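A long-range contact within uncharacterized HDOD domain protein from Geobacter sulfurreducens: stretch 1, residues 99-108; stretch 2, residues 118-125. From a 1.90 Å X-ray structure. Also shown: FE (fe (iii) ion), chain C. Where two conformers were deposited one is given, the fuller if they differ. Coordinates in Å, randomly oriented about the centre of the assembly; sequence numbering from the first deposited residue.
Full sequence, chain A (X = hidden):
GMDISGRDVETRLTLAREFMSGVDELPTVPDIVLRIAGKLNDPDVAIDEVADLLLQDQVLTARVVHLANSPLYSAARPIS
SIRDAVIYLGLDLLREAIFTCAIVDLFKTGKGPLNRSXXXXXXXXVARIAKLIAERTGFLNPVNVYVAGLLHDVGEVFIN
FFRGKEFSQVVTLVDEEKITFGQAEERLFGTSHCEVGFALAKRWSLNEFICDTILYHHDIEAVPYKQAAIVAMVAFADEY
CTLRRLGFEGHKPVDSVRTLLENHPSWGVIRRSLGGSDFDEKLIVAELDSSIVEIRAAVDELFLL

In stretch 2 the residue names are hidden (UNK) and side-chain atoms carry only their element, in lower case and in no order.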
ATOM      1  N   PHE A  99      10.897   3.814   5.340  1.00 17.80           N
ATOM      2  CA  PHE A  99       9.658   4.257   4.753  1.00 19.31           C
ATOM      3  C   PHE A  99       8.453   3.799   5.593  1.00 20.22           C
ATOM      4  O   PHE A  99       7.583   4.592   5.921  1.00 17.88           O
ATOM      5  CB  PHE A  99       9.535   3.731   3.324  1.00 18.68           C
ATOM      6  CG  PHE A  99       8.293   4.172   2.641  1.00 22.48           C
ATOM      7  CD1 PHE A  99       8.258   5.387   1.979  1.00 27.88           C
ATOM      8  CD2 PHE A  99       7.163   3.380   2.660  1.00 30.09           C
ATOM      9  CE1 PHE A  99       7.102   5.803   1.348  1.00 33.97           C
ATOM     10  CE2 PHE A  99       5.995   3.805   2.024  1.00 29.91           C
ATOM     11  CZ  PHE A  99       5.987   5.010   1.376  1.00 22.06           C
ATOM     12  N   THR A 100       8.463   2.523   5.959  1.00 19.61           N
ATOM     13  CA  THR A 100       7.389   1.887   6.737  1.00 20.88           C
ATOM     14  C   THR A 100       7.257   2.499   8.124  1.00 21.39           C
ATOM     15  O   THR A 100       6.152   2.773   8.595  1.00 20.81           O
ATOM     16  CB  THR A 100       7.655   0.349   6.810  1.00 19.39           C
ATOM     17  OG1 THR A 100       7.675  -0.156   5.463  1.00 20.53           O
ATOM     18  CG2 THR A 100       6.602  -0.386   7.623  1.00 17.37           C
ATOM     19  N   CYS A 101       8.400   2.707   8.782  1.00 21.05           N
ATOM     20  CA  CYS A 101       8.395   3.198  10.149  1.00 20.91           C
ATOM     21  C   CYS A 101       8.059   4.640  10.242  1.00 17.95           C
ATOM     22  O   CYS A 101       7.588   5.050  11.273  1.00 22.19           O
ATOM     23  CB  CYS A 101       9.727   2.934  10.846  1.00 19.25           C
ATOM     24  SG  CYS A 101       9.969   1.165  11.028  1.00 26.10           S
ATOM     25  N   ALA A 102       8.249   5.383   9.155  1.00 24.75           N
ATOM     26  CA  ALA A 102       7.878   6.804   9.110  1.00 27.19           C
ATOM     27  C   ALA A 102       6.430   6.968   8.659  1.00 25.46           C
ATOM     28  O   ALA A 102       5.731   7.801   9.184  1.00 22.18           O
ATOM     29  CB  ALA A 102       8.813   7.616   8.170  1.00 26.66           C
ATOM     30  N   ILE A 103       5.990   6.183   7.686  1.00 24.04           N
ATOM     31  CA  ILE A 103       4.642   6.348   7.152  1.00 18.89           C
ATOM     32  C   ILE A 103       3.575   5.925   8.222  1.00 20.80           C
ATOM     33  O   ILE A 103       2.423   6.326   8.142  1.00 22.22           O
ATOM     34  CB  ILE A 103       4.487   5.616   5.829  1.00 20.41           C
ATOM     35  CG1 ILE A 103       3.302   6.174   5.007  1.00 30.31           C
ATOM     36  CG2 ILE A 103       4.368   4.120   6.009  1.00 20.63           C
ATOM     37  CD1 ILE A 103       3.638   7.441   4.298  1.00 36.14           C
ATOM     38  N   VAL A 104       3.964   5.118   9.204  1.00 17.07           N
ATOM     39  CA  VAL A 104       2.993   4.635  10.188  1.00 18.65           C
ATOM     40  C   VAL A 104       2.341   5.814  10.960  1.00 20.07           C
ATOM     41  O   VAL A 104       1.182   5.731  11.330  1.00 18.16           O
ATOM     42  CB  VAL A 104       3.531   3.550  11.100  1.00 18.09           C
ATOM     43  CG1 VAL A 104       4.655   4.093  12.015  1.00 19.36           C
ATOM     44  CG2 VAL A 104       2.366   2.911  11.912  1.00 18.99           C
ATOM     45  N   ASP A 105       3.051   6.926  11.134  1.00 17.82           N
ATOM     46  CA  ASP A 105       2.448   8.106  11.781  1.00 19.56           C
ATOM     47  C   ASP A 105       1.234   8.653  11.039  1.00 17.68           C
ATOM     48  O   ASP A 105       0.297   9.116  11.656  1.00 19.96           O
ATOM     49  CB  ASP A 105       3.480   9.233  11.971  1.00 20.74           C
ATOM     50  CG  ASP A 105       4.546   8.870  12.963  1.00 19.66           C
ATOM     51  OD1 ASP A 105       4.240   8.147  13.928  1.00 27.88           O
ATOM     52  OD2 ASP A 105       5.706   9.283  12.763  1.00 41.43           O
ATOM     53  N   LEU A 106       1.247   8.589   9.724  1.00 16.68           N
ATOM     54  CA  LEU A 106       0.077   8.925   8.931  1.00 19.67           C
ATOM     55  C   LEU A 106      -1.167   8.099   9.292  1.00 18.98           C
ATOM     56  O   LEU A 106      -2.257   8.631   9.344  1.00 18.20           O
ATOM     57  CB  LEU A 106       0.365   8.775   7.449  1.00 17.21           C
ATOM     58  CG  LEU A 106      -0.869   9.028   6.536  1.00 20.79           C
ATOM     59  CD1 LEU A 106      -1.228  10.552   6.515  1.00 18.16           C
ATOM     60  CD2 LEU A 106      -0.558   8.540   5.149  1.00 26.47           C
ATOM     61  N   PHE A 107      -0.975   6.815   9.545  1.00 19.17           N
ATOM     62  CA  PHE A 107      -2.070   5.908   9.841  1.00 20.04           C
ATOM     63  C   PHE A 107      -2.505   5.986  11.333  1.00 16.02           C
ATOM     64  O   PHE A 107      -3.602   5.576  11.691  1.00 18.21           O
ATOM     65  CB  PHE A 107      -1.655   4.462   9.486  1.00 19.51           C
ATOM     66  CG  PHE A 107      -1.598   4.174   8.015  1.00 17.12           C
ATOM     67  CD1 PHE A 107      -0.523   4.593   7.260  1.00 23.21           C
ATOM     68  CD2 PHE A 107      -2.636   3.500   7.377  1.00 18.20           C
ATOM     69  CE1 PHE A 107      -0.439   4.315   5.935  1.00 20.39           C
ATOM     70  CE2 PHE A 107      -2.559   3.194   6.067  1.00 19.08           C
ATOM     71  CZ  PHE A 107      -1.459   3.608   5.317  1.00 19.47           C
ATOM     72  N   LYS A 108      -1.625   6.483  12.206  1.00 17.61           N
ATOM     73  CA  LYS A 108      -1.899   6.619  13.634  1.00 20.23           C
ATOM     74  C   LYS A 108      -2.511   7.943  14.001  1.00 19.17           C
ATOM     75  O   LYS A 108      -3.187   8.029  15.009  1.00 18.28           O
ATOM     76  CB  LYS A 108      -0.609   6.585  14.470  1.00 20.84           C
ATOM     77  CG  LYS A 108      -0.097   5.293  14.872  1.00 28.38           C
ATOM     78  CD  LYS A 108       0.816   5.452  16.156  1.00 36.96           C
ATOM     79  CE  LYS A 108       2.119   6.271  15.889  1.00 43.12           C
ATOM     80  NZ  LYS A 108       2.182   7.663  16.496  1.00 51.48           N
ATOM     81  N   UNK A 118      -7.299  -1.184  11.301  1.00 15.79           N
ATOM     82  CA  UNK A 118      -7.915  -1.795  10.112  1.00 16.48           C
ATOM     83  C   UNK A 118      -7.229  -1.331   8.804  1.00 15.62           C
ATOM     84  O   UNK A 118      -6.867  -2.131   7.935  1.00 15.89           O
ATOM     85  c   UNK A 118      -9.442  -1.461  10.133  1.00 15.94           C
ATOM     86  c   UNK A 118     -10.230  -2.049   8.932  1.00 13.74           C
ATOM     87  o   UNK A 118      -9.965  -2.048  11.318  1.00 18.57           O
ATOM     88  N   UNK A 119      -7.054  -0.024   8.705  1.00 14.76           N
ATOM     89  CA  UNK A 119      -6.476   0.557   7.506  0.50 15.66           C
ATOM     90  C   UNK A 119      -4.989   0.233   7.414  1.00 14.64           C
ATOM     91  O   UNK A 119      -4.504  -0.075   6.343  1.00 15.73           O
ATOM     92  c   UNK A 119      -9.313   1.757   7.565  0.50 24.87           C
ATOM     93  c   UNK A 119      -8.127   2.398   6.824  0.50 19.94           C
ATOM     94  c   UNK A 119      -8.318   3.902   6.720  0.50 28.46           C
ATOM     95  c   UNK A 119      -6.747   2.070   7.442  0.50 17.91           C
ATOM     96  N   UNK A 120      -4.275   0.308   8.530  1.00 14.02           N
ATOM     97  CA  UNK A 120      -2.872  -0.024   8.539  1.00 15.47           C
ATOM     98  C   UNK A 120      -2.576  -1.488   8.178  1.00 13.47           C
ATOM     99  O   UNK A 120      -1.754  -1.773   7.298  1.00 16.27           O
ATOM    100  c   UNK A 120       0.323   0.387   9.420  1.00 17.46           C
ATOM    101  c   UNK A 120       1.785   1.610   7.983  1.00 19.70           C
ATOM    102  c   UNK A 120       2.736  -0.100   9.417  1.00 20.18           C
ATOM    103  c   UNK A 120      -2.254   0.346   9.902  1.00 14.29           C
ATOM    104  c   UNK A 120       2.903   0.881   8.497  1.00 17.66           C
ATOM    105  c   UNK A 120      -0.398  -1.118  10.916  1.00 17.39           C
ATOM    106  n   UNK A 120       0.974  -1.242  10.813  1.00 25.38           N
ATOM    107  c   UNK A 120      -0.840  -0.140  10.075  1.00 16.86           C
ATOM    108  c   UNK A 120       1.432  -0.340   9.884  1.00 23.36           C
ATOM    109  c   UNK A 120       0.518   1.369   8.446  1.00 17.75           C
ATOM    110  N   UNK A 121      -3.240  -2.407   8.857  1.00 15.73           N
ATOM    111  CA  UNK A 121      -3.018  -3.831   8.640  1.00 18.75           C
ATOM    112  C   UNK A 121      -3.265  -4.201   7.170  1.00 16.71           C
ATOM    113  O   UNK A 121      -2.478  -4.913   6.538  1.00 15.50           O
ATOM    114  c   UNK A 121      -3.923  -4.714   9.624  1.00 18.33           C
ATOM    115  N   UNK A 122      -4.363  -3.701   6.618  1.00 15.62           N
ATOM    116  CA  UNK A 122      -4.691  -3.949   5.211  1.00 16.61           C
ATOM    117  C   UNK A 122      -3.620  -3.366   4.250  1.00 16.40           C
ATOM    118  O   UNK A 122      -3.221  -4.004   3.262  1.00 17.41           O
ATOM    119  n   UNK A 122      -6.538  -4.423   2.669  1.00 15.18           N
ATOM    120  n   UNK A 122      -6.732  -2.771   1.307  1.00 16.70           N
ATOM    121  c   UNK A 122      -6.449  -2.243   2.546  1.00 19.85           C
ATOM    122  c   UNK A 122      -6.054  -3.314   4.881  1.00 14.65           C
ATOM    123  c   UNK A 122      -6.797  -4.089   1.415  1.00 15.91           C
ATOM    124  c   UNK A 122      -6.358  -3.279   3.413  1.00 16.68           C
ATOM    125  N   UNK A 123      -3.173  -2.147   4.557  1.00 19.83           N
ATOM    126  CA  UNK A 123      -2.178  -1.453   3.738  1.00 16.77           C
ATOM    127  C   UNK A 123      -0.827  -2.144   3.796  1.00 18.84           C
ATOM    128  O   UNK A 123      -0.179  -2.368   2.728  1.00 12.92           O
ATOM    129  o   UNK A 123      -3.296   0.722   3.872  1.00 14.10           O
ATOM    130  c   UNK A 123      -2.064   0.025   4.141  1.00 16.12           C
ATOM    131  N   UNK A 124      -0.388  -2.500   5.012  1.00 16.07           N
ATOM    132  CA  UNK A 124       0.841  -3.284   5.192  1.00 18.08           C
ATOM    133  C   UNK A 124       0.765  -4.644   4.496  1.00 17.09           C
ATOM    134  O   UNK A 124       1.746  -5.075   3.889  1.00 16.99           O
ATOM    135  c   UNK A 124       1.162  -3.490   6.675  1.00 14.31           C
ATOM    136  c   UNK A 124       2.664  -4.136   8.560  1.00 16.45           C
ATOM    137  c   UNK A 124       3.700  -3.340   6.362  1.00 14.80           C
ATOM    138  c   UNK A 124       2.524  -4.123   7.025  1.00 24.85           C
ATOM    139  N   UNK A 125      -0.391  -5.301   4.561  1.00 17.46           N
ATOM    140  CA  UNK A 125      -0.591  -6.599   3.896  1.00 13.51           C
ATOM    141  C   UNK A 125      -0.455  -6.472   2.387  1.00 14.84           C
ATOM    142  O   UNK A 125       0.278  -7.219   1.766  1.00 14.67           O
TER
HETATM  143 FE    FE C 306      -7.334  -1.622  -0.487  1.00 19.20          FE
HETATM  144  O   HOH W   1      -7.993  -0.926  -2.229  1.00 15.87           O

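Position 118 carries three side-chain atoms, two carbons and one oxygen, with the first carbon bearing both the oxygen and the second carbon. The side chain is out of reach of stretch 1 and touches nothing there. That beta-branched hydroxyl pattern identifies Thr-118.

Position 119 has four carbons, forked at the second, and no heteroatom. Its CB lies 4.4 Å from Phe-107 CD2, and its backbone O lies 3.8 Å from Phe-107 CE2. A four-carbon chain forked beyond CB is Leu-119.

Position 120 holds ten side-chain atoms: one carbon, then fused five- and six-membered rings of eight carbons and one nitrogen. CB points sideways, yet the long ring system reaches four residues of stretch 1: Thr-100, Ile-103, Val-104 and Phe-107. Only an indole fits, so this is Trp-120, with chi1 in t. Trp-120 CE3 approaches Phe-107 CG at 3.5 Å, CZ3 lies 4.1 Å from Ile-103 CG2, and CH2 sits 3.8 Å from both Val-104 CB and Thr-100 O.

Position 121 has a single carbon, its CB, which points away from stretch 1 and makes no contact with it; hence Ala-121.

Position 122 shows one carbon followed by a five-membered ring of three carbons and two nitrogens, and makes no contact with stretch 1. The ring is an imidazole: His-122. Its NE2 binds FE at 2.2 Å, and the O of water 1 lies 2.0 Å from the same metal.

Position 123 has one carbon and one oxygen, and the oxygen lies at the edge of the Phe-107 ring, which gives Ser-123. Its OG approaches Phe-107 CE2 at 3.4 Å near the ring plane, and donates a hydrogen bond to Leu-119 O at 2.9 Å, one turn back.

Position 124 again has four carbons forked at the second, without a ring. CB points sideways, but the end of the chain comes nearer, bringing a terminal carbon close to Thr-100 CG2. This is Leu-124, whose CD1 lies 4.3 Å from Thr-100 CG2.

Position 125 has no side-chain atom and is Gly-125. An ideal CB there would be crowded by Ala-121 O at 3.3 Å.

The two helices run roughly antiparallel, at 145°, with a closest axial approach of 9.8 Å. No hydrogen bond crosses between them; packing joins them, burying 322 Å² in total. Trp-120 is central: its edge meets the face of Phe-107, with ring centroids 5.1 Å apart and planes at 68°, while Val-104 CG2 stands 3.8 Å from the centroid of the indole six-membered ring, only 7° off its normal. One aromatic side chain thus uses its edge against Phe-107 and a face against Val-104, while Leu-124 extends the contact at Thr-100.

Stretch 2 (118-125) TLWAHSLG
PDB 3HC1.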